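Local atomic coordinates of serine-pyruvate aminotransferase (agxt) (Sulfolobus solfataricus, PDB entry 3ZRP), a protein that probably transfers amino groups from L-serine to pyruvate, and from alanine to glyoxylate, with pyridoxal 5'-phosphate as cofactor. Residues Val123-Tyr128 with Ile153-Glu158; Gly111-Pro116 with Val142-Val146. One frame throughout, in Å; residues are numbered along the deposited sequence.

Interaction 1 (Val123-Tyr128 with Ile153-Glu158); sequences VRKSEY and IRKYVE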
ATOM      1  N   VAL A 123     -21.503 -14.962 -23.341  1.00 31.74           N
ATOM      2  CA  VAL A 123     -20.522 -16.018 -23.064  1.00 32.91           C
ATOM      3  C   VAL A 123     -20.844 -17.310 -23.829  1.00 34.20           C
ATOM      4  O   VAL A 123     -19.986 -18.179 -23.945  1.00 32.42           O
ATOM      5  CB  VAL A 123     -20.336 -16.322 -21.538  1.00 30.05           C
ATOM      6  CG1 VAL A 123     -19.938 -15.041 -20.791  1.00 28.73           C
ATOM      7  CG2 VAL A 123     -21.598 -17.001 -20.925  1.00 29.28           C
ATOM      8  N   ARG A 124     -22.078 -17.426 -24.329  1.00 35.80           N
ATOM      9  CA  ARG A 124     -22.480 -18.593 -25.140  1.00 36.63           C
ATOM     10  C   ARG A 124     -22.082 -18.416 -26.589  1.00 36.30           C
ATOM     11  O   ARG A 124     -21.771 -19.394 -27.272  1.00 38.26           O
ATOM     12  CB  ARG A 124     -23.972 -18.860 -25.039  1.00 39.20           C
ATOM     13  CG  ARG A 124     -24.347 -19.541 -23.754  1.00 47.35           C
ATOM     14  CD  ARG A 124     -25.818 -19.707 -23.618  1.00 50.70           C
ATOM     15  NE  ARG A 124     -26.261 -20.972 -24.199  1.00 60.85           N
ATOM     16  CZ  ARG A 124     -27.335 -21.650 -23.798  1.00 59.50           C
ATOM     17  NH1 ARG A 124     -28.079 -21.201 -22.785  1.00 53.89           N
ATOM     18  NH2 ARG A 124     -27.650 -22.789 -24.402  1.00 56.78           N
ATOM     19  N   LYS A 125     -22.079 -17.165 -27.040  1.00 36.60           N
ATOM     20  CA  LYS A 125     -21.708 -16.820 -28.406  1.00 38.03           C
ATOM     21  C   LYS A 125     -20.191 -16.894 -28.631  1.00 41.05           C
ATOM     22  O   LYS A 125     -19.729 -17.390 -29.668  1.00 38.50           O
ATOM     23  CB  LYS A 125     -22.266 -15.431 -28.725  1.00 37.21           C
ATOM     24  CG  LYS A 125     -21.783 -14.821 -30.021  1.00 40.35           C
ATOM     25  CD  LYS A 125     -22.429 -13.462 -30.265  1.00 42.94           C
ATOM     26  CE  LYS A 125     -21.630 -12.691 -31.316  1.00 41.62           C
ATOM     27  NZ  LYS A 125     -22.405 -11.551 -31.889  1.00 46.07           N
ATOM     28  N   SER A 126     -19.426 -16.383 -27.665  1.00 39.75           N
ATOM     29  CA  SER A 126     -17.969 -16.269 -27.761  1.00 42.21           C
ATOM     30  C   SER A 126     -17.292 -16.892 -26.549  1.00 40.26           C
ATOM     31  O   SER A 126     -17.865 -16.952 -25.451  1.00 36.75           O
ATOM     32  CB  SER A 126     -17.534 -14.796 -27.873  1.00 46.94           C
ATOM     33  OG  SER A 126     -18.104 -14.193 -29.020  1.00 51.48           O
ATOM     34  N   GLU A 127     -16.055 -17.313 -26.765  1.00 35.37           N
ATOM     35  CA  GLU A 127     -15.278 -18.024 -25.770  1.00 35.03           C
ATOM     36  C   GLU A 127     -14.466 -17.017 -24.958  1.00 33.57           C
ATOM     37  O   GLU A 127     -13.676 -16.237 -25.516  1.00 35.59           O
ATOM     38  CB  GLU A 127     -14.323 -18.980 -26.479  1.00 37.27           C
ATOM     39  CG  GLU A 127     -13.989 -20.199 -25.667  1.00 41.25           C
ATOM     40  CD  GLU A 127     -15.154 -21.149 -25.611  1.00 49.97           C
ATOM     41  OE1 GLU A 127     -15.706 -21.490 -26.694  1.00 51.56           O
ATOM     42  OE2 GLU A 127     -15.512 -21.544 -24.479  1.00 51.55           O
ATOM     43  N   TYR A 128     -14.681 -17.005 -23.652  1.00 33.63           N
ATOM     44  CA  TYR A 128     -13.985 -16.069 -22.758  1.00 31.04           C
ATOM     45  C   TYR A 128     -13.215 -16.818 -21.679  1.00 31.95           C
ATOM     46  O   TYR A 128     -13.729 -17.779 -21.072  1.00 31.29           O
ATOM     47  CB  TYR A 128     -14.996 -15.107 -22.111  1.00 30.64           C
ATOM     48  CG  TYR A 128     -15.514 -14.079 -23.060  1.00 28.86           C
ATOM     49  CD1 TYR A 128     -14.741 -12.951 -23.379  1.00 28.94           C
ATOM     50  CD2 TYR A 128     -16.769 -14.238 -23.687  1.00 30.39           C
ATOM     51  CE1 TYR A 128     -15.220 -12.004 -24.274  1.00 31.39           C
ATOM     52  CE2 TYR A 128     -17.250 -13.299 -24.587  1.00 28.98           C
ATOM     53  CZ  TYR A 128     -16.477 -12.188 -24.867  1.00 32.21           C
ATOM     54  OH  TYR A 128     -16.933 -11.257 -25.747  1.00 31.81           O
ATOM     55  N   ILE A 153     -23.654 -18.438 -16.233  1.00 33.04           N
ATOM     56  CA  ILE A 153     -22.410 -18.430 -17.022  1.00 29.28           C
ATOM     57  C   ILE A 153     -21.332 -19.401 -16.601  1.00 29.52           C
ATOM     58  O   ILE A 153     -20.406 -19.640 -17.385  1.00 37.10           O
ATOM     59  CB  ILE A 153     -21.800 -17.003 -17.148  1.00 28.29           C
ATOM     60  CG1 ILE A 153     -21.163 -16.554 -15.821  1.00 29.17           C
ATOM     61  CG2 ILE A 153     -22.859 -16.028 -17.661  1.00 28.56           C
ATOM     62  CD1 ILE A 153     -20.462 -15.187 -15.903  1.00 31.83           C
ATOM     63  N   ARG A 154     -21.444 -19.981 -15.397  1.00 29.29           N
ATOM     64  CA  ARG A 154     -20.350 -20.771 -14.829  1.00 30.53           C
ATOM     65  C   ARG A 154     -19.781 -21.803 -15.813  1.00 34.32           C
ATOM     66  O   ARG A 154     -18.564 -21.972 -15.921  1.00 30.10           O
ATOM     67  CB  ARG A 154     -20.789 -21.449 -13.530  1.00 29.40           C
ATOM     68  CG  ARG A 154     -19.722 -22.293 -12.807  1.00 34.19           C
ATOM     69  CD  ARG A 154     -18.547 -21.464 -12.287  1.00 34.50           C
ATOM     70  NE  ARG A 154     -17.515 -21.215 -13.300  1.00 33.31           N
ATOM     71  CZ  ARG A 154     -16.337 -20.640 -13.051  1.00 32.48           C
ATOM     72  NH1 ARG A 154     -16.034 -20.253 -11.829  1.00 30.27           N
ATOM     73  NH2 ARG A 154     -15.450 -20.467 -14.016  1.00 32.67           N
ATOM     74  N   LYS A 155     -20.666 -22.492 -16.533  1.00 34.56           N
ATOM     75  CA  LYS A 155     -20.232 -23.610 -17.387  1.00 34.49           C
ATOM     76  C   LYS A 155     -19.592 -23.154 -18.703  1.00 32.00           C
ATOM     77  O   LYS A 155     -18.998 -23.948 -19.411  1.00 33.51           O
ATOM     78  CB  LYS A 155     -21.396 -24.605 -17.611  1.00 38.18           C
ATOM     79  CG  LYS A 155     -22.266 -24.347 -18.827  1.00 45.67           C
ATOM     80  CD  LYS A 155     -23.528 -25.219 -18.806  1.00 51.69           C
ATOM     81  CE  LYS A 155     -24.689 -24.454 -18.174  1.00 54.39           C
ATOM     82  NZ  LYS A 155     -25.289 -25.161 -17.013  1.00 53.85           N
ATOM     83  N   TYR A 156     -19.692 -21.857 -19.021  1.00 32.13           N
ATOM     84  CA  TYR A 156     -19.176 -21.331 -20.292  1.00 30.93           C
ATOM     85  C   TYR A 156     -17.818 -20.646 -20.239  1.00 33.84           C
ATOM     86  O   TYR A 156     -17.250 -20.315 -21.295  1.00 30.70           O
ATOM     87  CB  TYR A 156     -20.211 -20.396 -20.937  1.00 33.07           C
ATOM     88  CG  TYR A 156     -21.513 -21.118 -21.194  1.00 36.81           C
ATOM     89  CD1 TYR A 156     -21.610 -22.087 -22.208  1.00 41.32           C
ATOM     90  CD2 TYR A 156     -22.626 -20.880 -20.395  1.00 40.62           C
ATOM     91  CE1 TYR A 156     -22.802 -22.789 -22.428  1.00 37.38           C
ATOM     92  CE2 TYR A 156     -23.825 -21.578 -20.600  1.00 48.02           C
ATOM     93  CZ  TYR A 156     -23.903 -22.535 -21.615  1.00 46.42           C
ATOM     94  OH  TYR A 156     -25.092 -23.193 -21.824  1.00 41.93           O
ATOM     95  N   VAL A 157     -17.316 -20.397 -19.026  1.00 33.82           N
ATOM     96  CA  VAL A 157     -16.106 -19.560 -18.846  1.00 31.71           C
ATOM     97  C   VAL A 157     -15.122 -20.181 -17.887  1.00 31.35           C
ATOM     98  O   VAL A 157     -15.509 -20.933 -16.983  1.00 31.40           O
ATOM     99  CB  VAL A 157     -16.455 -18.080 -18.423  1.00 28.28           C
ATOM    100  CG1 VAL A 157     -17.387 -17.472 -19.416  1.00 26.50           C
ATOM    101  CG2 VAL A 157     -17.061 -18.025 -17.040  1.00 33.40           C
ATOM    102  N   GLU A 158     -13.834 -19.924 -18.101  1.00 30.72           N
ATOM    103  CA  GLU A 158     -12.820 -20.556 -17.261  0.60 29.29           C
ATOM    104  C   GLU A 158     -12.767 -19.920 -15.867  1.00 29.34           C
ATOM    105  O   GLU A 158     -12.676 -20.621 -14.865  1.00 27.71           O
ATOM    106  CB  GLU A 158     -11.446 -20.493 -17.927  0.60 26.65           C
ATOM    107  CG  GLU A 158     -11.361 -21.190 -19.290  0.60 31.28           C
ATOM    108  CD  GLU A 158      -9.993 -21.041 -19.913  0.60 33.29           C
ATOM    109  OE1 GLU A 158      -8.986 -21.299 -19.216  0.60 43.44           O
ATOM    110  OE2 GLU A 158      -9.912 -20.628 -21.084  0.60 35.23           O
TER
HETATM  111  O   HOH W   1     -17.383 -18.342 -22.753  1.00 40.09           O
HETATM  112  O   HOH W   2     -17.766 -21.953 -23.524  1.00 40.20           O
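This is a packing contact between two helix-to-strand connections in the large domain of a class-V, fold-type I PLP-dependent enzyme. Helix 116-125 leads into strand 128-134, and helix 146-153 leads into strand 157-163. The two strands are parallel neighbours in the seven-stranded mixed sheet, so the contact sits where two helices turn back into the sheet. V123 is the hydrophobic centre. Its CG2 lies 3.6 Å from I153 CG2 and 3.7 Å from Y156 CB, and its CG1 lies 3.8 Å from V157 CG1. V123, I153 and V157 also rest on V131 of strand 128-134, which closes this small apolar cluster from the sheet side. Nearer the surface, R124 lays its aliphatic part over the Y156 ring in a CH-pi contact, with CG 3.7 Å from the ring centroid and almost on the ring normal. The R124 guanidinium forms a salt bridge with E120 one helical turn back. The Y156 hydroxyl lies over one guanidinium face, with R124 CZ 3.4 Å from Y156 OH. No direct hydrogen bond joins the two segments. Y128 and V157 come side by side, with CA atoms 5.7 Å apart. Within 153-158, R154 NH2 donates a hydrogen bond to V157 O at 3.0 Å. Water fills the gap between the connections. Water 1 accepts from Y128 N at 3.1 Å and lies 2.5 Å from Y156 O. Water 2 donates to E127 OE2 at 2.5 Å and to Y156 O at 2.8 Å.

Interaction 2 (Gly111-Pro116 with Val142-Val146); sequences GDYVKP and VREPV
Two extended pieces run side by side in the same direction, 6° apart end to end. The nearest CA atoms are G111 and V142 (6.9 Å), Y113 and E144 (6.3 Å), and P116 and P145 (7.5 Å). G111 has positive phi (81°/0°). D112 to K115 are extended; V142 and R143 are strand. K115 and P145 are the N-caps of helices 116-125 and 146-153, and P145 centres an inverse gamma turn.

In the apolar part, V142 (chi1 t) and Y113 (chi1 p) point toward the opposite segment. Y113 CB lies 3.7 Å from V142 CG1, Y113 CD2 3.5 Å from P145 CD, and P116 CG 4.1 Å from P145 CG.

Among polar atoms, E144 (chi1 t, chi2 p) brings OE2 to 2.6 Å from V114 O. E144 OE1 is hydrogen-bonded to N85, and Y113 OH to E295. G111 O lies 3.2 Å from V142 CG2. D112 OD1 accepts from Y113 N (2.7 Å) and salt-bridges K115 NZ (2.9 Å), which also donates to Y113 O (2.9 Å).

P116 touches D148, a calcium ligand in a structure of this protein. Both segments lead into helices that pack on the central sheet of the fold-type I large domain.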
ATOM      1  N   GLY A 111     -27.359   3.856 -14.682  1.00 30.51           N
ATOM      2  CA  GLY A 111     -27.988   3.578 -13.387  1.00 29.96           C
ATOM      3  C   GLY A 111     -28.718   2.266 -13.329  1.00 28.03           C
ATOM      4  O   GLY A 111     -29.321   1.933 -12.308  1.00 29.54           O
ATOM      5  N   ASP A 112     -28.702   1.541 -14.446  1.00 30.26           N
ATOM      6  CA  ASP A 112     -29.299   0.206 -14.533  1.00 29.34           C
ATOM      7  C   ASP A 112     -28.200  -0.838 -14.338  1.00 32.04           C
ATOM      8  O   ASP A 112     -27.086  -0.505 -13.922  1.00 30.56           O
ATOM      9  CB  ASP A 112     -29.959   0.022 -15.919  1.00 34.17           C
ATOM     10  CG  ASP A 112     -31.170  -0.908 -15.889  1.00 33.58           C
ATOM     11  OD1 ASP A 112     -31.090  -2.060 -15.404  1.00 37.62           O
ATOM     12  OD2 ASP A 112     -32.231  -0.471 -16.354  1.00 41.60           O
ATOM     13  N   TYR A 113     -28.510  -2.100 -14.619  1.00 29.08           N
ATOM     14  CA  TYR A 113     -27.563  -3.193 -14.458  1.00 30.19           C
ATOM     15  C   TYR A 113     -27.716  -4.226 -15.577  1.00 28.41           C
ATOM     16  O   TYR A 113     -28.795  -4.362 -16.149  1.00 28.82           O
ATOM     17  CB  TYR A 113     -27.701  -3.858 -13.089  1.00 29.45           C
ATOM     18  CG  TYR A 113     -28.962  -4.678 -12.867  1.00 33.61           C
ATOM     19  CD1 TYR A 113     -30.172  -4.072 -12.458  1.00 29.95           C
ATOM     20  CD2 TYR A 113     -28.944  -6.054 -13.032  1.00 33.63           C
ATOM     21  CE1 TYR A 113     -31.332  -4.839 -12.259  1.00 31.98           C
ATOM     22  CE2 TYR A 113     -30.088  -6.831 -12.817  1.00 32.95           C
ATOM     23  CZ  TYR A 113     -31.276  -6.216 -12.437  1.00 32.49           C
ATOM     24  OH  TYR A 113     -32.390  -7.009 -12.235  1.00 32.31           O
ATOM     25  N   VAL A 114     -26.626  -4.925 -15.896  1.00 28.69           N
ATOM     26  CA  VAL A 114     -26.617  -5.926 -16.971  1.00 28.76           C
ATOM     27  C   VAL A 114     -27.282  -7.187 -16.458  1.00 28.16           C
ATOM     28  O   VAL A 114     -26.854  -7.750 -15.471  1.00 28.70           O
ATOM     29  CB  VAL A 114     -25.170  -6.245 -17.437  1.00 29.24           C
ATOM     30  CG1 VAL A 114     -25.197  -7.247 -18.598  1.00 29.08           C
ATOM     31  CG2 VAL A 114     -24.480  -4.957 -17.860  1.00 23.65           C
ATOM     32  N   LYS A 115     -28.334  -7.639 -17.157  1.00 29.38           N
ATOM     33  CA  LYS A 115     -29.115  -8.790 -16.713  0.60 28.97           C
ATOM     34  C   LYS A 115     -28.348 -10.090 -16.883  1.00 29.57           C
ATOM     35  O   LYS A 115     -27.538 -10.197 -17.798  1.00 32.26           O
ATOM     36  CB  LYS A 115     -30.447  -8.840 -17.483  0.60 29.23           C
ATOM     37  CG  LYS A 115     -31.228  -7.527 -17.440  0.60 28.13           C
ATOM     38  CD  LYS A 115     -31.624  -7.185 -15.979  0.60 29.33           C
ATOM     39  CE  LYS A 115     -32.362  -5.846 -15.890  0.60 31.45           C
ATOM     40  NZ  LYS A 115     -31.614  -4.709 -16.492  0.60 30.35           N
ATOM     41  N   PRO A 116     -28.598 -11.087 -16.000  1.00 31.34           N
ATOM     42  CA  PRO A 116     -27.928 -12.367 -16.146  1.00 33.85           C
ATOM     43  C   PRO A 116     -28.071 -12.959 -17.556  1.00 36.18           C
ATOM     44  O   PRO A 116     -27.104 -13.522 -18.081  1.00 32.79           O
ATOM     45  CB  PRO A 116     -28.638 -13.250 -15.114  1.00 31.34           C
ATOM     46  CG  PRO A 116     -29.039 -12.292 -14.038  1.00 32.98           C
ATOM     47  CD  PRO A 116     -29.407 -11.041 -14.759  1.00 33.71           C
ATOM     48  N   VAL A 142     -25.765   0.590  -7.371  1.00 29.43           N
ATOM     49  CA  VAL A 142     -26.455  -0.513  -8.037  1.00 26.28           C
ATOM     50  C   VAL A 142     -25.757  -1.843  -7.757  1.00 25.35           C
ATOM     51  O   VAL A 142     -24.551  -1.986  -7.997  1.00 24.84           O
ATOM     52  CB  VAL A 142     -26.531  -0.240  -9.558  1.00 29.96           C
ATOM     53  CG1 VAL A 142     -26.935  -1.474 -10.329  1.00 28.73           C
ATOM     54  CG2 VAL A 142     -27.506   0.902  -9.844  1.00 29.03           C
ATOM     55  N   ARG A 143     -26.505  -2.810  -7.226  1.00 22.97           N
ATOM     56  CA  ARG A 143     -25.979  -4.136  -6.903  1.00 24.34           C
ATOM     57  C   ARG A 143     -26.333  -5.103  -8.043  1.00 25.70           C
ATOM     58  O   ARG A 143     -27.505  -5.239  -8.420  1.00 25.42           O
ATOM     59  CB  ARG A 143     -26.577  -4.670  -5.610  1.00 23.94           C
ATOM     60  CG  ARG A 143     -26.086  -6.068  -5.168  1.00 25.01           C
ATOM     61  CD  ARG A 143     -26.807  -6.583  -3.902  1.00 29.04           C
ATOM     62  NE  ARG A 143     -28.243  -6.467  -4.105  1.00 30.16           N
ATOM     63  CZ  ARG A 143     -29.082  -5.737  -3.379  1.00 36.72           C
ATOM     64  NH1 ARG A 143     -28.674  -5.074  -2.298  1.00 36.66           N
ATOM     65  NH2 ARG A 143     -30.360  -5.682  -3.750  1.00 34.74           N
ATOM     66  N   GLU A 144     -25.314  -5.760  -8.584  1.00 22.47           N
ATOM     67  CA  GLU A 144     -25.478  -6.739  -9.646  1.00 23.24           C
ATOM     68  C   GLU A 144     -25.899  -8.041  -8.966  1.00 27.19           C
ATOM     69  O   GLU A 144     -25.347  -8.377  -7.914  1.00 27.53           O
ATOM     70  CB  GLU A 144     -24.126  -6.934 -10.366  1.00 22.81           C
ATOM     71  CG  GLU A 144     -24.131  -7.963 -11.531  1.00 25.26           C
ATOM     72  CD  GLU A 144     -24.878  -7.515 -12.780  1.00 26.19           C
ATOM     73  OE1 GLU A 144     -25.148  -6.338 -13.002  1.00 25.64           O
ATOM     74  OE2 GLU A 144     -25.233  -8.382 -13.592  1.00 30.45           O
ATOM     75  N   PRO A 145     -26.875  -8.785  -9.558  1.00 28.48           N
ATOM     76  CA  PRO A 145     -27.255 -10.110  -9.030  1.00 29.64           C
ATOM     77  C   PRO A 145     -26.244 -11.184  -9.418  1.00 32.63           C
ATOM     78  O   PRO A 145     -26.473 -12.003 -10.324  1.00 32.59           O
ATOM     79  CB  PRO A 145     -28.625 -10.385  -9.679  1.00 29.39           C
ATOM     80  CG  PRO A 145     -28.634  -9.579 -10.929  1.00 29.52           C
ATOM     81  CD  PRO A 145     -27.751  -8.352 -10.661  1.00 30.95           C
ATOM     82  N   VAL A 146     -25.165 -11.213  -8.654  1.00 30.27           N
ATOM     83  CA  VAL A 146     -24.013 -12.036  -8.973  0.60 28.94           C
ATOM     84  C   VAL A 146     -24.317 -13.521  -8.963  1.00 30.85           C
ATOM     85  O   VAL A 146     -23.906 -14.214  -9.903  1.00 26.07           O
ATOM     86  CB  VAL A 146     -22.748 -11.646  -8.133  0.60 29.91           C
ATOM     87  CG1 VAL A 146     -22.266 -10.245  -8.555  0.60 29.35           C
ATOM     88  CG2 VAL A 146     -23.021 -11.682  -6.652  0.60 31.38           C
TER

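How the interactions relate
Both interactions concern the same two helices. Interaction 2 lies at the N-terminal ends of helices 116-125 and 146-153, and interaction 1 at their C-terminal ends, where the chain returns to the sheet. Their segments alternate along the chain. The centres are 18 Å apart, and the nearest atoms about 5 Å, without touching. Interaction 2 is buried, about 15 Å from the chain centre, and the side chain of V142 is about 10 Å from the bound PLP. Interaction 1 is farther out, at 25 Å, and only partly buried. Chemistry follows place: interaction 1 combines aliphatic packing with waters and an arginine-tyrosine contact, whereas interaction 2 uses proline and tyrosine packing and a buried acid.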